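Local atomic coordinates of phenazine biosynthesis protein PhzF family (Enterococcus faecalis, PDB entry 1S7J), a protein that probably acts as an isomerase of the PhzF family, its own substrate and reaction being unestablished. Residues Glu108-Leu113 against Gly247-Leu252; Ile118-Ile123 against Glu139-Arg144; Tyr3-Val8 against Ala22-Glu27. All coordinates share one frame; numbering follows the deposited sequence.

Interactions 1 and 3 sit in the same lobe and share strand 243-259: its residues 247-252 pair with 108-113 in interaction 1, and farther along it runs antiparallel to strand 2-10, whose residues 3-8 meet 22-27 in interaction 3. Their centres are about 17 Å apart, and they touch at several points, among them Lys251 O on Val8 CB (3.5 Å) and Ala250 CB on Val8 CG2 (4.1 Å). Interaction 2 lies across the chain's centre, about 28 Å from interaction 1 and 37 Å from interaction 3, centre to centre. Interaction 3 comes near the predicted active-site residue, the side chain of Ala22 lying about 8 Å from that of Glu46; interactions 1 and 2 lie away from it.

Interaction 1 of 3, residues Glu108-Leu113 against Gly247-Leu252; sequences EEYYYL and GGTAKL
Gly248 N donates to Tyr111 O at 2.9 Å, and the same oxygen also receives a CA-H...O contact from Gly247 CA. With the return bond from Tyr111 N to Gly248 O, 3.1 Å long, this makes Tyr111 and Gly248 a hydrogen-bonded antiparallel pair, where strand 110-116 lies against the long strand 243-259.

In the next, non-hydrogen-bonded pair, Tyr112 faces Gly247. Its ring lies over the glycine backbone, Gly247 CA sitting 3.9 Å from the ring centroid as a CH-pi contact; Gly247 presents its bare CA to the ring face, 3.5 Å from Tyr112 CD2. The Tyr111 ring goes to the other side of the sheet, where Gly248 O comes to its edge in the ring plane, and its hydroxyl bonds Asn84 of helix 72-85.

Beyond the glycines the pairing gives way to water. Water 1 donates to Glu109 O at 2.7 Å and accepts from Ala250 N, bridging the two backbones, while Thr249 CA directs a CA-H...O contact at Glu109 O. The side chains of Tyr110 and Thr249 leave the backbone in the same direction, next to each other. With CG2 anti to its own carbonyl carbon, Thr249 sets this methyl over the middle of the Tyr110 ring, 3.8 Å from the centroid and 11° off the normal.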
loop_
_atom_site.group_PDB
_atom_site.type_symbol
_atom_site.label_atom_id
_atom_site.label_comp_id
_atom_site.label_asym_id
_atom_site.label_seq_id
_atom_site.Cartn_x
_atom_site.Cartn_y
_atom_site.Cartn_z
ATOM N N GLU A 108 -13.168 -8.950 -11.897
ATOM C CA GLU A 108 -12.614 -8.572 -13.187
ATOM C C GLU A 108 -11.086 -8.510 -12.976
ATOM O O GLU A 108 -10.518 -9.437 -12.385
ATOM C CB GLU A 108 -13.172 -7.209 -13.652
ATOM C CG GLU A 108 -13.817 -7.215 -15.048
ATOM C CD GLU A 108 -15.208 -7.849 -15.073
ATOM O OE1 GLU A 108 -16.213 -7.094 -15.045
ATOM O OE2 GLU A 108 -15.294 -9.095 -15.147
ATOM N N GLU A 109 -10.428 -7.456 -13.443
ATOM C CA GLU A 109 -8.976 -7.377 -13.253
ATOM C C GLU A 109 -8.580 -6.590 -11.998
ATOM O O GLU A 109 -7.426 -6.173 -11.846
ATOM C CB GLU A 109 -8.287 -6.785 -14.503
ATOM C CG GLU A 109 -7.209 -7.658 -15.169
ATOM C CD GLU A 109 -7.758 -8.652 -16.221
ATOM O OE1 GLU A 109 -7.330 -8.571 -17.397
ATOM O OE2 GLU A 109 -8.594 -9.514 -15.869
ATOM N N TYR A 110 -9.544 -6.357 -11.105
ATOM C CA TYR A 110 -9.262 -5.652 -9.874
ATOM C C TYR A 110 -9.265 -6.578 -8.702
ATOM O O TYR A 110 -9.896 -7.632 -8.722
ATOM C CB TYR A 110 -10.237 -4.520 -9.645
ATOM C CG TYR A 110 -10.006 -3.323 -10.515
ATOM C CD1 TYR A 110 -10.375 -3.334 -11.863
ATOM C CD2 TYR A 110 -9.437 -2.154 -9.996
ATOM C CE1 TYR A 110 -10.193 -2.215 -12.673
ATOM C CE2 TYR A 110 -9.248 -1.027 -10.796
ATOM C CZ TYR A 110 -9.629 -1.061 -12.133
ATOM O OH TYR A 110 -9.457 0.053 -12.916
ATOM N N TYR A 111 -8.476 -6.214 -7.697
ATOM C CA TYR A 111 -8.339 -6.961 -6.455
ATOM C C TYR A 111 -8.696 -5.962 -5.351
ATOM O O TYR A 111 -8.227 -4.816 -5.360
ATOM C CB TYR A 111 -6.900 -7.501 -6.315
ATOM C CG TYR A 111 -6.505 -8.347 -7.519
ATOM C CD1 TYR A 111 -6.181 -7.738 -8.738
ATOM C CD2 TYR A 111 -6.616 -9.747 -7.489
ATOM C CE1 TYR A 111 -6.002 -8.488 -9.898
ATOM C CE2 TYR A 111 -6.430 -10.507 -8.656
ATOM C CZ TYR A 111 -6.136 -9.863 -9.856
ATOM O OH TYR A 111 -6.064 -10.571 -11.014
ATOM N N TYR A 112 -9.601 -6.368 -4.473
ATOM C CA TYR A 112 -10.076 -5.505 -3.405
ATOM C C TYR A 112 -9.612 -5.828 -2.002
ATOM O O TYR A 112 -9.721 -6.963 -1.538
ATOM C CB TYR A 112 -11.601 -5.427 -3.454
ATOM C CG TYR A 112 -12.110 -4.846 -4.743
ATOM C CD1 TYR A 112 -12.154 -5.620 -5.914
ATOM C CD2 TYR A 112 -12.517 -3.510 -4.819
ATOM C CE1 TYR A 112 -12.586 -5.070 -7.129
ATOM C CE2 TYR A 112 -12.950 -2.951 -6.022
ATOM C CZ TYR A 112 -12.982 -3.729 -7.172
ATOM O OH TYR A 112 -13.391 -3.169 -8.356
ATOM N N LEU A 113 -9.041 -4.829 -1.354
ATOM C CA LEU A 113 -8.564 -4.951 0.008
ATOM C C LEU A 113 -9.453 -4.087 0.871
ATOM O O LEU A 113 -10.017 -3.089 0.393
ATOM C CB LEU A 113 -7.119 -4.471 0.117
ATOM C CG LEU A 113 -5.986 -5.350 -0.419
ATOM C CD1 LEU A 113 -6.200 -5.721 -1.864
ATOM C CD2 LEU A 113 -4.692 -4.581 -0.271
ATOM N N GLY A 247 -9.592 -0.981 -4.484
ATOM C CA GLY A 247 -9.399 -1.982 -5.513
ATOM C C GLY A 247 -8.361 -1.537 -6.509
ATOM O O GLY A 247 -8.387 -0.389 -6.954
ATOM N N GLY A 248 -7.447 -2.423 -6.872
ATOM C CA GLY A 248 -6.427 -2.047 -7.838
ATOM C C GLY A 248 -5.989 -3.157 -8.760
ATOM O O GLY A 248 -6.151 -4.337 -8.436
ATOM N N THR A 249 -5.489 -2.783 -9.939
ATOM C CA THR A 249 -4.993 -3.753 -10.912
ATOM C C THR A 249 -3.571 -4.190 -10.523
ATOM O O THR A 249 -3.069 -3.802 -9.472
ATOM C CB THR A 249 -4.994 -3.175 -12.368
ATOM O OG1 THR A 249 -4.309 -1.911 -12.404
ATOM C CG2 THR A 249 -6.422 -2.980 -12.852
ATOM N N ALA A 250 -2.970 -5.056 -11.329
ATOM C CA ALA A 250 -1.613 -5.539 -11.077
ATOM C C ALA A 250 -0.949 -6.009 -12.367
ATOM O O ALA A 250 -1.625 -6.350 -13.349
ATOM C CB ALA A 250 -1.625 -6.644 -10.071
ATOM N N LYS A 251 0.379 -6.050 -12.352
ATOM C CA LYS A 251 1.160 -6.482 -13.518
ATOM C C LYS A 251 2.358 -7.303 -13.136
ATOM O O LYS A 251 3.139 -6.915 -12.265
ATOM C CB LYS A 251 1.615 -5.274 -14.333
ATOM C CG LYS A 251 0.816 -5.048 -15.619
ATOM C CD LYS A 251 1.096 -6.139 -16.654
ATOM C CE LYS A 251 0.368 -5.877 -17.975
ATOM N NZ LYS A 251 0.793 -4.603 -18.621
ATOM N N LEU A 252 2.506 -8.455 -13.773
ATOM C CA LEU A 252 3.632 -9.341 -13.523
ATOM C C LEU A 252 4.861 -8.745 -14.212
ATOM O O LEU A 252 4.826 -8.448 -15.412
ATOM C CB LEU A 252 3.369 -10.726 -14.105
ATOM C CG LEU A 252 3.819 -11.974 -13.343
ATOM C CD1 LEU A 252 4.506 -12.935 -14.289
ATOM C CD2 LEU A 252 4.720 -11.629 -12.213
HETATM O O HOH W 1 -5.076 -6.629 -13.049
#

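Interaction 2 of 3, residues Ile118-Ile123 against Glu139-Arg144; sequences ILPERI and EAYLGR
Tyr141 meets Arg122 through CE2 and the hydroxyl end of its ring. Arg122 CG and CD lie against Tyr141 CE2, CD at 3.7 Å, and the guanidinium continues past the phenol with its plane turned 38° from the ring. Tyr141 CZ stands over one face of that guanidinium, offset toward its rim. At the ring's base Pro120 packs CB to CB with Tyr141 at 3.5 Å, and Pro120 O approaches CD2. Across the backbone Ile123 CG2 presses on Ala140 CB at a tight 3.3 Å, while Ile123 CD1 reaches Leu142 CB.

The second layer fixes the phenol. Tyr141 OH donates to Glu139 OE1 over 2.7 Å, approaching almost in line with the C-O bond, and Tyr213 OH of helix 207-218 binds that same oxygen. Arg122 NH1 is 4.0 Å from Glu139 OE1, but the oxygen is off to one side of the guanidinium plane, so opposite charges are merely close, without a hydrogen bond, and any attraction is probably modest.

Backbone bonds hold the frame: Glu121 and Leu142 exchange a pair, Leu142 N to Glu121 O being 2.8 Å, and Ile123 N reaches Ala140 O at 3.0 Å. The arrangement is that of a short antiparallel edge pairing, strand 121-122 meeting strand 139-142 at a marked splay, with strand 146-149 flanking the latter and helix 127-133 on the connection between the paired segments.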
loop_
_atom_site.group_PDB
_atom_site.type_symbol
_atom_site.label_atom_id
_atom_site.label_comp_id
_atom_site.label_asym_id
_atom_site.label_seq_id
_atom_site.Cartn_x
_atom_site.Cartn_y
_atom_site.Cartn_z
ATOM N N ILE A 118 -11.029 5.120 9.371
ATOM C CA ILE A 118 -10.460 6.008 10.363
ATOM C C ILE A 118 -10.347 7.437 9.846
ATOM O O ILE A 118 -9.435 7.768 9.094
ATOM C CB ILE A 118 -9.048 5.528 10.817
ATOM C CG1 ILE A 118 -9.090 4.049 11.210
ATOM C CG2 ILE A 118 -8.558 6.374 11.997
ATOM C CD1 ILE A 118 -7.753 3.489 11.645
ATOM N N LEU A 119 -11.305 8.268 10.212
ATOM C CA LEU A 119 -11.288 9.666 9.811
ATOM C C LEU A 119 -10.205 10.340 10.684
ATOM O O LEU A 119 -10.256 10.251 11.918
ATOM C CB LEU A 119 -12.648 10.303 10.096
ATOM C CG LEU A 119 -12.925 11.712 9.598
ATOM C CD1 LEU A 119 -13.069 11.686 8.087
ATOM C CD2 LEU A 119 -14.206 12.249 10.246
ATOM N N PRO A 120 -9.193 10.977 10.052
ATOM C CA PRO A 120 -8.135 11.636 10.830
ATOM C C PRO A 120 -8.687 12.884 11.526
ATOM O O PRO A 120 -9.518 13.613 10.950
ATOM C CB PRO A 120 -7.106 11.983 9.763
ATOM C CG PRO A 120 -7.953 12.293 8.576
ATOM C CD PRO A 120 -8.981 11.169 8.606
ATOM N N GLU A 121 -8.257 13.112 12.758
ATOM C CA GLU A 121 -8.725 14.265 13.526
ATOM C C GLU A 121 -7.829 15.493 13.397
ATOM O O GLU A 121 -6.596 15.391 13.426
ATOM C CB GLU A 121 -8.902 13.891 15.011
ATOM C CG GLU A 121 -7.611 13.530 15.739
ATOM C CD GLU A 121 -7.730 12.250 16.553
ATOM O OE1 GLU A 121 -8.870 11.833 16.879
ATOM O OE2 GLU A 121 -6.676 11.652 16.860
ATOM N N ARG A 122 -8.476 16.652 13.251
ATOM C CA ARG A 122 -7.813 17.960 13.119
ATOM C C ARG A 122 -6.559 18.126 13.974
ATOM O O ARG A 122 -6.538 17.749 15.151
ATOM C CB ARG A 122 -8.804 19.069 13.468
ATOM C CG ARG A 122 -9.626 19.573 12.300
ATOM C CD ARG A 122 -8.755 20.393 11.364
ATOM N NE ARG A 122 -9.522 21.050 10.307
ATOM C CZ ARG A 122 -8.994 21.880 9.411
ATOM N NH1 ARG A 122 -9.763 22.436 8.485
ATOM N NH2 ARG A 122 -7.690 22.155 9.443
ATOM N N ILE A 123 -5.535 18.732 13.400
ATOM C CA ILE A 123 -4.298 18.954 14.113
ATOM C C ILE A 123 -3.814 20.361 13.768
ATOM O O ILE A 123 -4.260 20.948 12.766
ATOM C CB ILE A 123 -3.240 17.887 13.731
ATOM C CG1 ILE A 123 -2.424 17.475 14.957
ATOM C CG2 ILE A 123 -2.325 18.355 12.603
ATOM C CD1 ILE A 123 -3.213 16.672 15.994
ATOM N N GLU A 139 -4.956 22.270 5.313
ATOM C CA GLU A 139 -5.591 21.587 6.434
ATOM C C GLU A 139 -4.643 20.527 6.993
ATOM O O GLU A 139 -3.795 20.002 6.267
ATOM C CB GLU A 139 -6.892 20.920 5.967
ATOM C CG GLU A 139 -7.818 21.849 5.157
ATOM C CD GLU A 139 -9.082 21.157 4.656
ATOM O OE1 GLU A 139 -9.465 20.106 5.221
ATOM O OE2 GLU A 139 -9.703 21.679 3.697
ATOM N N ALA A 140 -4.771 20.232 8.273
ATOM C CA ALA A 140 -3.921 19.226 8.905
ATOM C C ALA A 140 -4.759 18.312 9.794
ATOM O O ALA A 140 -5.751 18.748 10.385
ATOM C CB ALA A 140 -2.814 19.891 9.704
ATOM N N TYR A 141 -4.387 17.030 9.834
ATOM C CA TYR A 141 -5.089 16.026 10.630
ATOM C C TYR A 141 -4.096 14.959 11.092
ATOM O O TYR A 141 -2.957 14.915 10.618
ATOM C CB TYR A 141 -6.182 15.358 9.796
ATOM C CG TYR A 141 -7.201 16.295 9.186
ATOM C CD1 TYR A 141 -7.007 16.832 7.916
ATOM C CD2 TYR A 141 -8.378 16.606 9.856
ATOM C CE1 TYR A 141 -7.967 17.652 7.319
ATOM C CE2 TYR A 141 -9.353 17.425 9.271
ATOM C CZ TYR A 141 -9.140 17.943 7.999
ATOM O OH TYR A 141 -10.118 18.730 7.404
ATOM N N LEU A 142 -4.514 14.117 12.034
ATOM C CA LEU A 142 -3.648 13.054 12.526
ATOM C C LEU A 142 -4.392 11.721 12.653
ATOM O O LEU A 142 -5.595 11.682 12.912
ATOM C CB LEU A 142 -3.000 13.457 13.871
ATOM C CG LEU A 142 -1.812 12.677 14.515
ATOM C CD1 LEU A 142 -2.308 11.522 15.370
ATOM C CD2 LEU A 142 -0.791 12.213 13.473
ATOM N N GLY A 143 -3.669 10.661 12.370
ATOM C CA GLY A 143 -4.179 9.312 12.452
ATOM C C GLY A 143 -2.930 8.525 12.729
ATOM O O GLY A 143 -2.174 8.865 13.665
ATOM N N ARG A 144 -2.671 7.484 11.965
ATOM C CA ARG A 144 -1.449 6.734 12.160
ATOM C C ARG A 144 -0.333 7.659 11.652
ATOM O O ARG A 144 0.762 7.718 12.224
ATOM C CB ARG A 144 -1.460 5.422 11.361
ATOM C CG ARG A 144 -0.243 4.533 11.621
ATOM C CD ARG A 144 0.580 4.305 10.357
ATOM N NE ARG A 144 0.123 3.142 9.600
ATOM C CZ ARG A 144 -0.119 3.117 8.283
ATOM N NH1 ARG A 144 -0.508 1.984 7.728
ATOM N NH2 ARG A 144 -0.000 4.204 7.541
#

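Interaction 3 of 3, residues Tyr3-Val8 against Ala22-Glu27; sequences YPYYIV and AVYVLE
Tyr5 CB stands over the centre of the Tyr24 ring, 3.5 Å from its centroid and 14° off the normal, a CH-pi contact. CG, set between the backbone N and the carbonyl carbon (chi1 68°), has moved past the centre and meets Tyr24 CZ and OH; CD2 lies 3.9 Å from Tyr24 OH. Both side chains head the same way, but beyond CD2 the Tyr5 ring draws away from 22-27 out to its hydroxyl; ring centroids lie 5.6 Å apart, planes at 29°, with little overlap.

The backbones pair through Tyr6 and Val23, which trade hydrogen bonds, Val23 N to Tyr6 O at 2.9 Å. Beyond Tyr24, water 2 links Val25 N to Pro4 O, the latter bond weak, while water 3 donates to both Pro4 O and Val25 O. On the Tyr5 side Ile7 CD1 presses on Ala22 CB at a tight 3.5 Å; on the Tyr6 side Val8 CG1 meets Val23 CG1.

This is a beta hairpin of strands 2-10 and 19-25, bordered by strand 243-259 along the first and the parallel strand 47-53 along the second. Helix 72-85 packs on Val8, Val23 and Val25, whereas the ring of Tyr24 meets Phe49 of strand 47-53.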
loop_
_atom_site.group_PDB
_atom_site.type_symbol
_atom_site.label_atom_id
_atom_site.label_comp_id
_atom_site.label_asym_id
_atom_site.label_seq_id
_atom_site.Cartn_x
_atom_site.Cartn_y
_atom_site.Cartn_z
ATOM N N TYR A 3 12.429 -22.902 -6.101
ATOM C CA TYR A 3 11.267 -22.236 -5.508
ATOM C C TYR A 3 10.730 -21.156 -6.421
ATOM O O TYR A 3 11.315 -20.093 -6.528
ATOM C CB TYR A 3 11.656 -21.579 -4.178
ATOM C CG TYR A 3 12.161 -22.525 -3.119
ATOM C CD1 TYR A 3 13.372 -23.177 -3.268
ATOM C CD2 TYR A 3 11.428 -22.762 -1.970
ATOM C CE1 TYR A 3 13.845 -24.054 -2.294
ATOM C CE2 TYR A 3 11.890 -23.634 -0.989
ATOM C CZ TYR A 3 13.101 -24.279 -1.163
ATOM O OH TYR A 3 13.568 -25.161 -0.215
ATOM N N PRO A 4 9.583 -21.393 -7.048
ATOM C CA PRO A 4 9.003 -20.384 -7.954
ATOM C C PRO A 4 8.718 -19.052 -7.237
ATOM O O PRO A 4 8.387 -19.043 -6.051
ATOM C CB PRO A 4 7.681 -21.037 -8.397
ATOM C CG PRO A 4 7.948 -22.517 -8.244
ATOM C CD PRO A 4 8.708 -22.576 -6.950
ATOM N N TYR A 5 8.874 -17.935 -7.950
ATOM C CA TYR A 5 8.589 -16.635 -7.378
ATOM C C TYR A 5 8.022 -15.752 -8.435
ATOM O O TYR A 5 8.077 -16.075 -9.623
ATOM C CB TYR A 5 9.839 -15.997 -6.730
ATOM C CG TYR A 5 10.921 -15.594 -7.692
ATOM C CD1 TYR A 5 10.839 -14.400 -8.411
ATOM C CD2 TYR A 5 12.031 -16.411 -7.901
ATOM C CE1 TYR A 5 11.827 -14.039 -9.316
ATOM C CE2 TYR A 5 13.016 -16.061 -8.794
ATOM C CZ TYR A 5 12.915 -14.874 -9.502
ATOM O OH TYR A 5 13.901 -14.535 -10.393
ATOM N N TYR A 6 7.406 -14.641 -8.015
ATOM C CA TYR A 6 6.799 -13.693 -8.929
ATOM C C TYR A 6 7.104 -12.297 -8.450
ATOM O O TYR A 6 7.288 -12.076 -7.259
ATOM C CB TYR A 6 5.267 -13.904 -8.985
ATOM C CG TYR A 6 4.837 -15.296 -9.439
ATOM C CD1 TYR A 6 5.030 -16.413 -8.614
ATOM C CD2 TYR A 6 4.277 -15.496 -10.697
ATOM C CE1 TYR A 6 4.684 -17.695 -9.043
ATOM C CE2 TYR A 6 3.926 -16.773 -11.134
ATOM C CZ TYR A 6 4.133 -17.865 -10.308
ATOM O OH TYR A 6 3.808 -19.115 -10.759
ATOM N N ILE A 7 7.247 -11.371 -9.379
ATOM C CA ILE A 7 7.519 -9.982 -9.052
ATOM C C ILE A 7 6.395 -9.242 -9.690
ATOM O O ILE A 7 6.276 -9.234 -10.916
ATOM C CB ILE A 7 8.841 -9.479 -9.673
ATOM C CG1 ILE A 7 10.014 -10.375 -9.278
ATOM C CG2 ILE A 7 9.094 -8.053 -9.243
ATOM C CD1 ILE A 7 10.287 -10.417 -7.810
ATOM N N VAL A 8 5.523 -8.652 -8.893
ATOM C CA VAL A 8 4.405 -7.925 -9.439
ATOM C C VAL A 8 4.319 -6.499 -8.972
ATOM O O VAL A 8 4.721 -6.169 -7.847
ATOM C CB VAL A 8 3.057 -8.689 -9.196
ATOM C CG1 VAL A 8 3.277 -9.908 -8.324
ATOM C CG2 VAL A 8 1.992 -7.779 -8.613
ATOM N N ALA A 22 7.660 -8.987 -4.268
ATOM C CA ALA A 22 7.989 -10.336 -4.698
ATOM C C ALA A 22 7.123 -11.271 -3.886
ATOM O O ALA A 22 6.983 -11.081 -2.695
ATOM C CB ALA A 22 9.438 -10.629 -4.425
ATOM N N VAL A 23 6.516 -12.275 -4.521
ATOM C CA VAL A 23 5.695 -13.219 -3.772
ATOM C C VAL A 23 6.128 -14.654 -3.999
ATOM O O VAL A 23 6.405 -15.057 -5.125
ATOM C CB VAL A 23 4.188 -13.041 -4.031
ATOM C CG1 VAL A 23 3.927 -11.877 -4.960
ATOM C CG2 VAL A 23 3.560 -14.324 -4.533
ATOM N N TYR A 24 6.275 -15.399 -2.904
ATOM C CA TYR A 24 6.674 -16.797 -2.966
ATOM C C TYR A 24 5.581 -17.682 -2.441
ATOM O O TYR A 24 5.208 -17.582 -1.252
ATOM C CB TYR A 24 7.921 -17.056 -2.130
ATOM C CG TYR A 24 9.207 -16.609 -2.740
ATOM C CD1 TYR A 24 9.492 -15.259 -2.908
ATOM C CD2 TYR A 24 10.174 -17.540 -3.127
ATOM C CE1 TYR A 24 10.711 -14.840 -3.440
ATOM C CE2 TYR A 24 11.394 -17.137 -3.655
ATOM C CZ TYR A 24 11.661 -15.790 -3.808
ATOM O OH TYR A 24 12.871 -15.393 -4.284
ATOM N N VAL A 25 5.011 -18.523 -3.304
ATOM C CA VAL A 25 3.989 -19.462 -2.876
ATOM C C VAL A 25 4.728 -20.774 -2.618
ATOM O O VAL A 25 5.177 -21.437 -3.538
ATOM C CB VAL A 25 2.876 -19.676 -3.932
ATOM C CG1 VAL A 25 1.797 -20.589 -3.357
ATOM C CG2 VAL A 25 2.255 -18.349 -4.336
ATOM N N LEU A 26 4.883 -21.094 -1.337
ATOM C CA LEU A 26 5.591 -22.292 -0.889
ATOM C C LEU A 26 4.642 -23.441 -0.543
ATOM O O LEU A 26 3.474 -23.217 -0.200
ATOM C CB LEU A 26 6.421 -21.955 0.361
ATOM C CG LEU A 26 7.162 -20.618 0.423
ATOM C CD1 LEU A 26 7.624 -20.347 1.835
ATOM C CD2 LEU A 26 8.326 -20.636 -0.534
ATOM N N GLU A 27 5.147 -24.666 -0.626
ATOM C CA GLU A 27 4.346 -25.840 -0.300
ATOM C C GLU A 27 4.423 -26.148 1.198
ATOM O O GLU A 27 3.643 -26.939 1.724
ATOM C CB GLU A 27 4.782 -27.048 -1.141
ATOM C CG GLU A 27 6.275 -27.330 -1.146
ATOM C CD GLU A 27 6.649 -28.501 -2.046
ATOM O OE1 GLU A 27 6.180 -28.539 -3.206
ATOM O OE2 GLU A 27 7.414 -29.382 -1.593
HETATM O O HOH W 2 5.314 -19.011 -6.222
HETATM O O HOH W 3 8.020 -21.064 -3.925
#